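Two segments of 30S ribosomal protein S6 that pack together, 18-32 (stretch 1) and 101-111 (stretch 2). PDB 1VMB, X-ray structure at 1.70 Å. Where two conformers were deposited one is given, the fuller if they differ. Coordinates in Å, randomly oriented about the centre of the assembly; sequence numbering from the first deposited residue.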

ATOM      1  N   GLU A  18      -0.483  12.824 -14.013  1.00 38.44           N
ATOM      2  CA  GLU A  18      -0.795  11.639 -13.231  1.00 36.32           C
ATOM      3  C   GLU A  18      -1.091  11.990 -11.745  1.00 33.46           C
ATOM      4  O   GLU A  18      -0.676  13.023 -11.164  1.00 33.50           O
ATOM      5  CB  GLU A  18       0.169  10.454 -13.428  1.00 37.79           C
ATOM      6  CG  GLU A  18       1.590  10.739 -13.904  1.00 41.18           C
ATOM      7  CD  GLU A  18       2.424  11.420 -12.856  1.00 45.57           C
ATOM      8  OE1 GLU A  18       1.980  11.392 -11.684  1.00 51.34           O
ATOM      9  OE2 GLU A  18       3.512  11.978 -13.191  1.00 48.36           O
ATOM     10  N   ARG A  19      -1.846  11.096 -11.175  1.00 27.87           N
ATOM     11  CA  ARG A  19      -2.393  11.283  -9.849  1.00 26.14           C
ATOM     12  C   ARG A  19      -1.501  10.543  -8.918  1.00 24.15           C
ATOM     13  O   ARG A  19      -0.930   9.519  -9.319  1.00 24.34           O
ATOM     14  CB  ARG A  19      -3.806  10.714  -9.838  1.00 24.56           C
ATOM     15  CG  ARG A  19      -4.782  11.463 -10.783  1.00 27.56           C
ATOM     16  CD  ARG A  19      -6.190  10.859 -10.781  1.00 29.05           C
ATOM     17  NE  ARG A  19      -7.090  11.592 -11.673  1.00 29.96           N
ATOM     18  CZ  ARG A  19      -8.371  11.271 -11.881  1.00 32.27           C
ATOM     19  NH1 ARG A  19      -8.906  10.236 -11.262  1.00 34.32           N
ATOM     20  NH2 ARG A  19      -9.121  12.017 -12.681  1.00 35.94           N
ATOM     21  N   ILE A  20      -1.411  11.009  -7.667  1.00 22.20           N
ATOM     22  CA  ILE A  20      -0.508  10.424  -6.692  1.00 21.59           C
ATOM     23  C   ILE A  20      -1.320   9.740  -5.607  1.00 21.30           C
ATOM     24  O   ILE A  20      -2.238  10.340  -5.069  1.00 23.10           O
ATOM     25  CB  ILE A  20       0.418  11.545  -6.046  1.00 21.23           C
ATOM     26  CG1 ILE A  20       1.232  12.305  -7.090  1.00 21.59           C
ATOM     27  CG2 ILE A  20       1.355  10.978  -4.976  1.00 23.20           C
ATOM     28  CD1 ILE A  20       1.911  13.556  -6.568  1.00 23.40           C
ATOM     29  N   TYR A  21      -0.953   8.505  -5.284  1.00 22.47           N
ATOM     30  CA  TYR A  21      -1.628   7.708  -4.255  1.00 22.33           C
ATOM     31  C   TYR A  21      -0.720   7.168  -3.206  1.00 22.95           C
ATOM     32  O   TYR A  21       0.472   7.021  -3.443  1.00 23.41           O
ATOM     33  CB  TYR A  21      -2.277   6.509  -4.951  1.00 22.93           C
ATOM     34  CG  TYR A  21      -3.360   6.943  -5.896  1.00 23.08           C
ATOM     35  CD1 TYR A  21      -3.059   7.260  -7.237  1.00 24.72           C
ATOM     36  CD2 TYR A  21      -4.665   7.056  -5.483  1.00 24.89           C
ATOM     37  CE1 TYR A  21      -4.044   7.677  -8.121  1.00 24.21           C
ATOM     38  CE2 TYR A  21      -5.640   7.481  -6.353  1.00 26.49           C
ATOM     39  CZ  TYR A  21      -5.340   7.795  -7.671  1.00 25.12           C
ATOM     40  OH  TYR A  21      -6.348   8.239  -8.537  1.00 28.44           O
ATOM     41  N   GLU A  22      -1.278   6.970  -2.005  1.00 21.03           N
ATOM     42  CA  GLU A  22      -0.645   6.122  -0.983  1.00 22.39           C
ATOM     43  C   GLU A  22      -1.513   4.922  -0.754  1.00 23.38           C
ATOM     44  O   GLU A  22      -2.737   5.009  -0.754  1.00 22.73           O
ATOM     45  CB  GLU A  22      -0.349   6.875   0.308  0.50 22.08           C
ATOM     46  CG  GLU A  22      -1.585   7.249   1.061  0.50 19.96           C
ATOM     47  CD  GLU A  22      -1.325   7.836   2.418  0.50 20.80           C
ATOM     48  OE1 GLU A  22      -0.314   8.560   2.643  0.50 19.25           O
ATOM     49  OE2 GLU A  22      -2.168   7.545   3.277  0.50 19.04           O
ATOM     50  N   SER A  23      -0.859   3.786  -0.524  1.00 22.44           N
ATOM     51  CA  SER A  23      -1.570   2.593  -0.061  1.00 23.61           C
ATOM     52  C   SER A  23      -0.810   1.976   1.058  1.00 23.97           C
ATOM     53  O   SER A  23       0.365   1.609   0.888  1.00 25.03           O
ATOM     54  CB  SER A  23      -1.746   1.553  -1.190  1.00 23.46           C
ATOM     55  OG  SER A  23      -2.671   0.546  -0.793  1.00 24.45           O
ATOM     56  N   MET A  24      -1.461   1.886   2.223  1.00 23.89           N
ATOM     57  CA  MET A  24      -0.864   1.307   3.429  1.00 23.85           C
ATOM     58  C   MET A  24      -1.535  -0.021   3.601  1.00 23.83           C
ATOM     59  O   MET A  24      -2.785  -0.107   3.543  1.00 24.02           O
ATOM     60  CB  MET A  24      -1.105   2.174   4.675  0.50 23.92           C
ATOM     61  CG  MET A  24      -0.430   1.631   5.948  0.50 23.18           C
ATOM     62  SD  MET A  24      -0.923   2.480   7.456  0.50 24.45           S
ATOM     63  CE  MET A  24      -2.182   1.334   7.966  0.50 25.83           C
ATOM     64  N   PHE A  25      -0.742  -1.062   3.828  1.00 23.54           N
ATOM     65  CA  PHE A  25      -1.303  -2.372   4.108  1.00 23.05           C
ATOM     66  C   PHE A  25      -0.578  -3.034   5.291  1.00 22.86           C
ATOM     67  O   PHE A  25       0.626  -2.799   5.463  1.00 23.83           O
ATOM     68  CB  PHE A  25      -1.296  -3.265   2.875  1.00 23.41           C
ATOM     69  CG  PHE A  25       0.075  -3.478   2.253  1.00 23.46           C
ATOM     70  CD1 PHE A  25       0.656  -2.544   1.379  1.00 22.88           C
ATOM     71  CD2 PHE A  25       0.777  -4.629   2.498  1.00 24.96           C
ATOM     72  CE1 PHE A  25       1.866  -2.774   0.849  1.00 23.11           C
ATOM     73  CE2 PHE A  25       2.016  -4.850   1.959  1.00 25.51           C
ATOM     74  CZ  PHE A  25       2.568  -3.920   1.120  1.00 24.64           C
ATOM     75  N   ILE A  26      -1.299  -3.845   6.086  1.00 23.10           N
ATOM     76  CA  ILE A  26      -0.749  -4.434   7.305  1.00 24.01           C
ATOM     77  C   ILE A  26      -0.869  -5.955   7.183  1.00 23.50           C
ATOM     78  O   ILE A  26      -1.942  -6.461   6.958  1.00 22.30           O
ATOM     79  CB  ILE A  26      -1.551  -3.934   8.546  1.00 24.65           C
ATOM     80  CG1 ILE A  26      -1.532  -2.406   8.591  1.00 24.65           C
ATOM     81  CG2 ILE A  26      -1.049  -4.524   9.823  1.00 26.78           C
ATOM     82  CD1 ILE A  26      -2.370  -1.783   9.659  1.00 26.13           C
ATOM     83  N   ILE A  27       0.237  -6.658   7.340  1.00 22.14           N
ATOM     84  CA  ILE A  27       0.304  -8.089   7.262  1.00 22.77           C
ATOM     85  C   ILE A  27       0.252  -8.651   8.676  1.00 21.96           C
ATOM     86  O   ILE A  27       0.889  -8.134   9.660  1.00 21.57           O
ATOM     87  CB  ILE A  27       1.593  -8.542   6.498  1.00 21.18           C
ATOM     88  CG1 ILE A  27       1.680  -7.910   5.077  1.00 23.08           C
ATOM     89  CG2 ILE A  27       1.653 -10.052   6.470  1.00 21.54           C
ATOM     90  CD1 ILE A  27       3.036  -8.096   4.377  1.00 25.23           C
ATOM     91  N   ALA A  28      -0.516  -9.724   8.790  1.00 23.71           N
ATOM     92  CA  ALA A  28      -0.672 -10.437  10.024  1.00 22.11           C
ATOM     93  C   ALA A  28       0.673 -10.854  10.596  1.00 22.41           C
ATOM     94  O   ALA A  28       1.604 -11.303   9.869  1.00 23.76           O
ATOM     95  CB  ALA A  28      -1.526 -11.663   9.807  1.00 23.53           C
ATOM     96  N   PRO A  29       0.777 -10.780  11.908  1.00 23.16           N
ATOM     97  CA  PRO A  29       2.058 -11.072  12.548  1.00 22.38           C
ATOM     98  C   PRO A  29       2.451 -12.549  12.645  1.00 22.69           C
ATOM     99  O   PRO A  29       3.571 -12.833  13.018  1.00 22.95           O
ATOM    100  CB  PRO A  29       1.888 -10.441  13.931  1.00 23.28           C
ATOM    101  CG  PRO A  29       0.460 -10.695  14.218  1.00 22.56           C
ATOM    102  CD  PRO A  29      -0.248 -10.399  12.905  1.00 22.57           C
ATOM    103  N   ASN A  30       1.550 -13.472  12.299  1.00 22.63           N
ATOM    104  CA  ASN A  30       1.863 -14.892  12.280  1.00 21.97           C
ATOM    105  C   ASN A  30       2.331 -15.386  10.902  1.00 22.25           C
ATOM    106  O   ASN A  30       2.532 -16.564  10.692  1.00 22.00           O
ATOM    107  CB  ASN A  30       0.678 -15.707  12.782  1.00 23.33           C
ATOM    108  CG  ASN A  30      -0.556 -15.540  11.954  1.00 24.05           C
ATOM    109  OD1 ASN A  30      -0.659 -14.653  11.096  1.00 24.60           O
ATOM    110  ND2 ASN A  30      -1.548 -16.378  12.242  1.00 28.59           N
ATOM    111  N   VAL A  31       2.522 -14.464   9.990  1.00 21.93           N
ATOM    112  CA  VAL A  31       3.118 -14.766   8.678  1.00 22.45           C
ATOM    113  C   VAL A  31       4.631 -14.594   8.820  1.00 23.30           C
ATOM    114  O   VAL A  31       5.083 -13.537   9.230  1.00 22.31           O
ATOM    115  CB  VAL A  31       2.557 -13.811   7.609  1.00 21.70           C
ATOM    116  CG1 VAL A  31       3.151 -14.075   6.249  1.00 22.30           C
ATOM    117  CG2 VAL A  31       1.084 -13.955   7.474  1.00 22.75           C
ATOM    118  N   PRO A  32       5.408 -15.636   8.519  1.00 22.45           N
ATOM    119  CA  PRO A  32       6.850 -15.590   8.589  1.00 22.45           C
ATOM    120  C   PRO A  32       7.427 -14.410   7.840  1.00 22.31           C
ATOM    121  O   PRO A  32       6.905 -14.006   6.786  1.00 20.22           O
ATOM    122  CB  PRO A  32       7.244 -16.866   7.884  1.00 22.67           C
ATOM    123  CG  PRO A  32       6.090 -17.748   8.154  1.00 24.08           C
ATOM    124  CD  PRO A  32       4.927 -16.927   7.996  1.00 23.64           C
ATOM    125  N   PRO A 101      -5.982 -12.861   2.643  1.00 23.93           N
ATOM    126  CA  PRO A 101      -6.299 -12.772   4.080  1.00 24.46           C
ATOM    127  C   PRO A 101      -5.120 -12.476   4.994  1.00 22.66           C
ATOM    128  O   PRO A 101      -5.325 -12.037   6.126  1.00 24.08           O
ATOM    129  CB  PRO A 101      -6.867 -14.130   4.396  1.00 25.34           C
ATOM    130  CG  PRO A 101      -6.466 -15.005   3.309  1.00 25.29           C
ATOM    131  CD  PRO A 101      -6.412 -14.150   2.077  1.00 24.10           C
ATOM    132  N   GLU A 102      -3.918 -12.738   4.539  1.00 23.10           N
ATOM    133  CA  GLU A 102      -2.730 -12.405   5.278  1.00 23.98           C
ATOM    134  C   GLU A 102      -2.591 -10.893   5.467  1.00 24.25           C
ATOM    135  O   GLU A 102      -1.891 -10.460   6.383  1.00 24.90           O
ATOM    136  CB  GLU A 102      -1.523 -12.934   4.532  1.00 23.30           C
ATOM    137  CG  GLU A 102      -1.467 -14.453   4.488  1.00 26.64           C
ATOM    138  CD  GLU A 102      -2.256 -15.097   3.346  1.00 29.56           C
ATOM    139  OE1 GLU A 102      -2.863 -14.417   2.475  1.00 26.34           O
ATOM    140  OE2 GLU A 102      -2.268 -16.350   3.328  1.00 35.47           O
ATOM    141  N   ILE A 103      -3.157 -10.117   4.553  1.00 23.30           N
ATOM    142  CA  ILE A 103      -3.246  -8.668   4.729  1.00 23.05           C
ATOM    143  C   ILE A 103      -4.557  -8.426   5.524  1.00 23.32           C
ATOM    144  O   ILE A 103      -5.691  -8.575   4.979  1.00 25.58           O
ATOM    145  CB  ILE A 103      -3.222  -7.922   3.369  1.00 23.53           C
ATOM    146  CG1 ILE A 103      -1.814  -8.082   2.752  1.00 24.02           C
ATOM    147  CG2 ILE A 103      -3.646  -6.476   3.555  1.00 23.86           C
ATOM    148  CD1 ILE A 103      -1.662  -7.611   1.335  1.00 25.09           C
ATOM    149  N   ILE A 104      -4.424  -7.995   6.797  1.00 22.53           N
ATOM    150  CA  ILE A 104      -5.542  -7.814   7.716  1.00 21.81           C
ATOM    151  C   ILE A 104      -6.175  -6.409   7.713  1.00 22.93           C
ATOM    152  O   ILE A 104      -7.291  -6.211   8.187  1.00 24.15           O
ATOM    153  CB  ILE A 104      -5.158  -8.250   9.166  1.00 23.12           C
ATOM    154  CG1 ILE A 104      -3.950  -7.467   9.692  1.00 24.17           C
ATOM    155  CG2 ILE A 104      -4.894  -9.770   9.177  1.00 22.73           C
ATOM    156  CD1 ILE A 104      -3.683  -7.607  11.096  1.00 23.95           C
ATOM    157  N   ARG A 105      -5.458  -5.461   7.147  1.00 22.24           N
ATOM    158  CA  ARG A 105      -6.013  -4.128   6.976  1.00 23.83           C
ATOM    159  C   ARG A 105      -5.302  -3.432   5.836  1.00 23.95           C
ATOM    160  O   ARG A 105      -4.084  -3.595   5.674  1.00 23.33           O
ATOM    161  CB  ARG A 105      -5.940  -3.314   8.267  1.00 25.44           C
ATOM    162  CG  ARG A 105      -6.203  -1.821   7.955  1.00 29.45           C
ATOM    163  CD  ARG A 105      -7.027  -1.057   8.840  1.00 32.16           C
ATOM    164  NE  ARG A 105      -7.360   0.198   8.112  1.00 30.45           N
ATOM    165  CZ  ARG A 105      -8.572   0.514   7.709  1.00 31.17           C
ATOM    166  NH1 ARG A 105      -9.579  -0.333   7.910  1.00 28.45           N
ATOM    167  NH2 ARG A 105      -8.760   1.672   7.084  1.00 33.70           N
ATOM    168  N   TRP A 106      -6.042  -2.624   5.049  1.00 24.30           N
ATOM    169  CA  TRP A 106      -5.360  -1.760   4.078  1.00 23.35           C
ATOM    170  C   TRP A 106      -6.168  -0.480   3.925  1.00 24.43           C
ATOM    171  O   TRP A 106      -7.355  -0.401   4.288  1.00 25.14           O
ATOM    172  CB  TRP A 106      -5.240  -2.405   2.687  1.00 23.89           C
ATOM    173  CG  TRP A 106      -6.514  -2.576   1.955  1.00 22.98           C
ATOM    174  CD1 TRP A 106      -7.096  -1.711   1.046  1.00 23.82           C
ATOM    175  CD2 TRP A 106      -7.427  -3.673   2.086  1.00 24.65           C
ATOM    176  NE1 TRP A 106      -8.291  -2.239   0.609  1.00 27.30           N
ATOM    177  CE2 TRP A 106      -8.468  -3.478   1.172  1.00 23.74           C
ATOM    178  CE3 TRP A 106      -7.367  -4.901   2.777  1.00 24.37           C
ATOM    179  CZ2 TRP A 106      -9.506  -4.401   1.034  1.00 24.25           C
ATOM    180  CZ3 TRP A 106      -8.395  -5.773   2.656  1.00 25.97           C
ATOM    181  CH2 TRP A 106      -9.434  -5.539   1.777  1.00 25.46           C
ATOM    182  N   GLN A 107      -5.528   0.490   3.329  1.00 23.49           N
ATOM    183  CA  GLN A 107      -6.230   1.719   2.989  1.00 24.78           C
ATOM    184  C   GLN A 107      -5.487   2.396   1.860  1.00 23.40           C
ATOM    185  O   GLN A 107      -4.267   2.487   1.882  1.00 24.13           O
ATOM    186  CB  GLN A 107      -6.315   2.583   4.225  1.00 26.18           C
ATOM    187  CG  GLN A 107      -5.003   2.727   4.885  1.00 25.85           C
ATOM    188  CD  GLN A 107      -5.106   3.186   6.280  1.00 30.54           C
ATOM    189  OE1 GLN A 107      -5.872   2.611   7.035  1.00 29.23           O
ATOM    190  NE2 GLN A 107      -4.281   4.181   6.657  1.00 29.28           N
ATOM    191  N   THR A 108      -6.234   2.953   0.909  1.00 24.27           N
ATOM    192  CA  THR A 108      -5.640   3.580  -0.211  1.00 23.27           C
ATOM    193  C   THR A 108      -6.240   4.952  -0.447  1.00 21.70           C
ATOM    194  O   THR A 108      -7.472   5.093  -0.535  1.00 23.47           O
ATOM    195  CB  THR A 108      -5.870   2.703  -1.438  1.00 22.43           C
ATOM    196  OG1 THR A 108      -5.249   1.397  -1.239  1.00 21.51           O
ATOM    197  CG2 THR A 108      -5.212   3.350  -2.661  1.00 25.42           C
ATOM    198  N   PHE A 109      -5.381   5.947  -0.560  1.00 21.79           N
ATOM    199  CA  PHE A 109      -5.817   7.339  -0.648  1.00 21.58           C
ATOM    200  C   PHE A 109      -5.115   8.096  -1.740  1.00 21.90           C
ATOM    201  O   PHE A 109      -3.864   8.059  -1.844  1.00 21.93           O
ATOM    202  CB  PHE A 109      -5.552   8.120   0.658  1.00 21.77           C
ATOM    203  CG  PHE A 109      -6.179   7.515   1.897  1.00 20.13           C
ATOM    204  CD1 PHE A 109      -7.529   7.735   2.174  1.00 21.64           C
ATOM    205  CD2 PHE A 109      -5.426   6.834   2.818  1.00 25.55           C
ATOM    206  CE1 PHE A 109      -8.102   7.210   3.355  1.00 26.66           C
ATOM    207  CE2 PHE A 109      -5.996   6.319   3.998  1.00 23.63           C
ATOM    208  CZ  PHE A 109      -7.335   6.481   4.211  1.00 21.80           C
ATOM    209  N   ARG A 110      -5.890   8.900  -2.442  1.00 20.98           N
ATOM    210  CA  ARG A 110      -5.282   9.892  -3.333  1.00 20.06           C
ATOM    211  C   ARG A 110      -4.684  11.060  -2.537  1.00 20.61           C
ATOM    212  O   ARG A 110      -5.329  11.648  -1.653  1.00 20.10           O
ATOM    213  CB  ARG A 110      -6.251  10.419  -4.359  1.00 21.53           C
ATOM    214  CG  ARG A 110      -5.573  11.286  -5.412  1.00 20.92           C
ATOM    215  CD  ARG A 110      -6.490  11.527  -6.574  1.00 22.42           C
ATOM    216  NE  ARG A 110      -6.062  12.653  -7.386  1.00 21.99           N
ATOM    217  CZ  ARG A 110      -6.855  13.264  -8.236  1.00 21.69           C
ATOM    218  NH1 ARG A 110      -8.114  12.886  -8.396  1.00 23.90           N
ATOM    219  NH2 ARG A 110      -6.412  14.327  -8.914  1.00 23.44           N
ATOM    220  N   ARG A 111      -3.424  11.341  -2.823  1.00 19.18           N
ATOM    221  CA  ARG A 111      -2.689  12.357  -2.095  1.00 19.53           C
ATOM    222  C   ARG A 111      -2.747  13.689  -2.827  1.00 19.28           C
ATOM    223  O   ARG A 111      -1.767  14.143  -3.437  1.00 20.33           O
ATOM    224  CB  ARG A 111      -1.254  11.909  -1.870  1.00 18.49           C
ATOM    225  CG  ARG A 111      -1.140  10.739  -0.840  1.00 21.69           C
ATOM    226  CD  ARG A 111      -1.476  11.162   0.606  1.00 23.81           C
ATOM    227  NE  ARG A 111      -0.603  12.239   1.061  1.00 23.63           N
ATOM    228  CZ  ARG A 111       0.546  12.092   1.740  1.00 26.50           C
ATOM    229  NH1 ARG A 111       0.959  10.907   2.186  1.00 24.80           N
ATOM    230  NH2 ARG A 111       1.247  13.165   2.057  1.00 25.84           N
TER
HETATM  231  O   HOH W   1      -2.388   5.846   5.367  1.00 24.39           O

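Two antiparallel strands are held in register by their backbones, but the reach of the side chains adds to the surface each residue covers, and long, charged side chains can cover more than compact apolar ones. The pairing of strands 19-27 and 103-110 in ribosomal protein S6 illustrates the principle. Their N-to-C directions differ by 173°, their axes approach to 4.7 Å, and the contact buries 1117 Å² in all. The three residues that contribute most are Glu22, Arg110 and Arg111, all charged and all near the same end of the ladder.

Glu22 occupies a hydrogen-bonded pair with Phe109, and its main chain is used in both directions: Glu22 N donates to Phe109 O at 2.8 Å, and Phe109 N donates to Glu22 O at 2.8 Å. The side chain leaves the sheet on the face it shares with Phe109, Met24 and Gln107, yet its end comes nearer the partner strand. With chi1 at p and chi2 at t, the carboxylate reaches Arg111, where OE1 of Glu22 accepts a hydrogen bond from NH1 of Arg111 at 2.7 Å, within a salt bridge. The oxygen lies at the edge of the guanidinium, near its plane, where the N-H groups point. The other carboxylate oxygen is occupied as well. A water donates to OE2 of Glu22 at 2.7 Å and accepts from NE2 of Gln107 at 2.8 Å, so a single solvent molecule links two residues that are not directly paired.

Arg111 adds a backbone bond to its salt bridge: its N donates to Ile20 O at 2.7 Å, continuing the ladder one step past the end of the strand. Its chi1, chi2 and chi3 are all m, a folded course that brings the guanidinium round to Glu22. The same residue stands at the N-cap position, immediately before a helix.

Arg110 works through packing. In a non-hydrogen-bonded pair the alpha carbons are close, here 4.4 Å between CA of Tyr21 and CA of Arg110, and, as in every pair of this ladder, the side chains emerge on the same face. The aliphatic part of Arg110 therefore covers one face of the Tyr21 ring, with CE2 of Tyr21 3.6 Å from CB of Arg110. Farther out, the extended side chain brings its guanidinium flat against that of Arg19, centres 4.4 Å apart and planes at 3°. Like charges come close here, NE of Arg19 lying 3.7 Å from NH1 of Arg110, and NE and NH2 of Arg110 are hydrogen-bonded elsewhere in the structure.

Away from these three, the contact changes character. OG of Ser23 and OG1 of Thr108 share a hydrogen bond of 2.8 Å across the next non-hydrogen-bonded pair. Beyond it, apolar contacts appear, such as CB of Phe25 to CB of Trp106 at 4.0 Å. A beta bulge then shifts the register by one between Ile26 and Ile27, and the bonding carries through it, Ile104 N donating to Ile26 O at 2.9 Å and Ala28 N to Glu102 O at 2.9 Å.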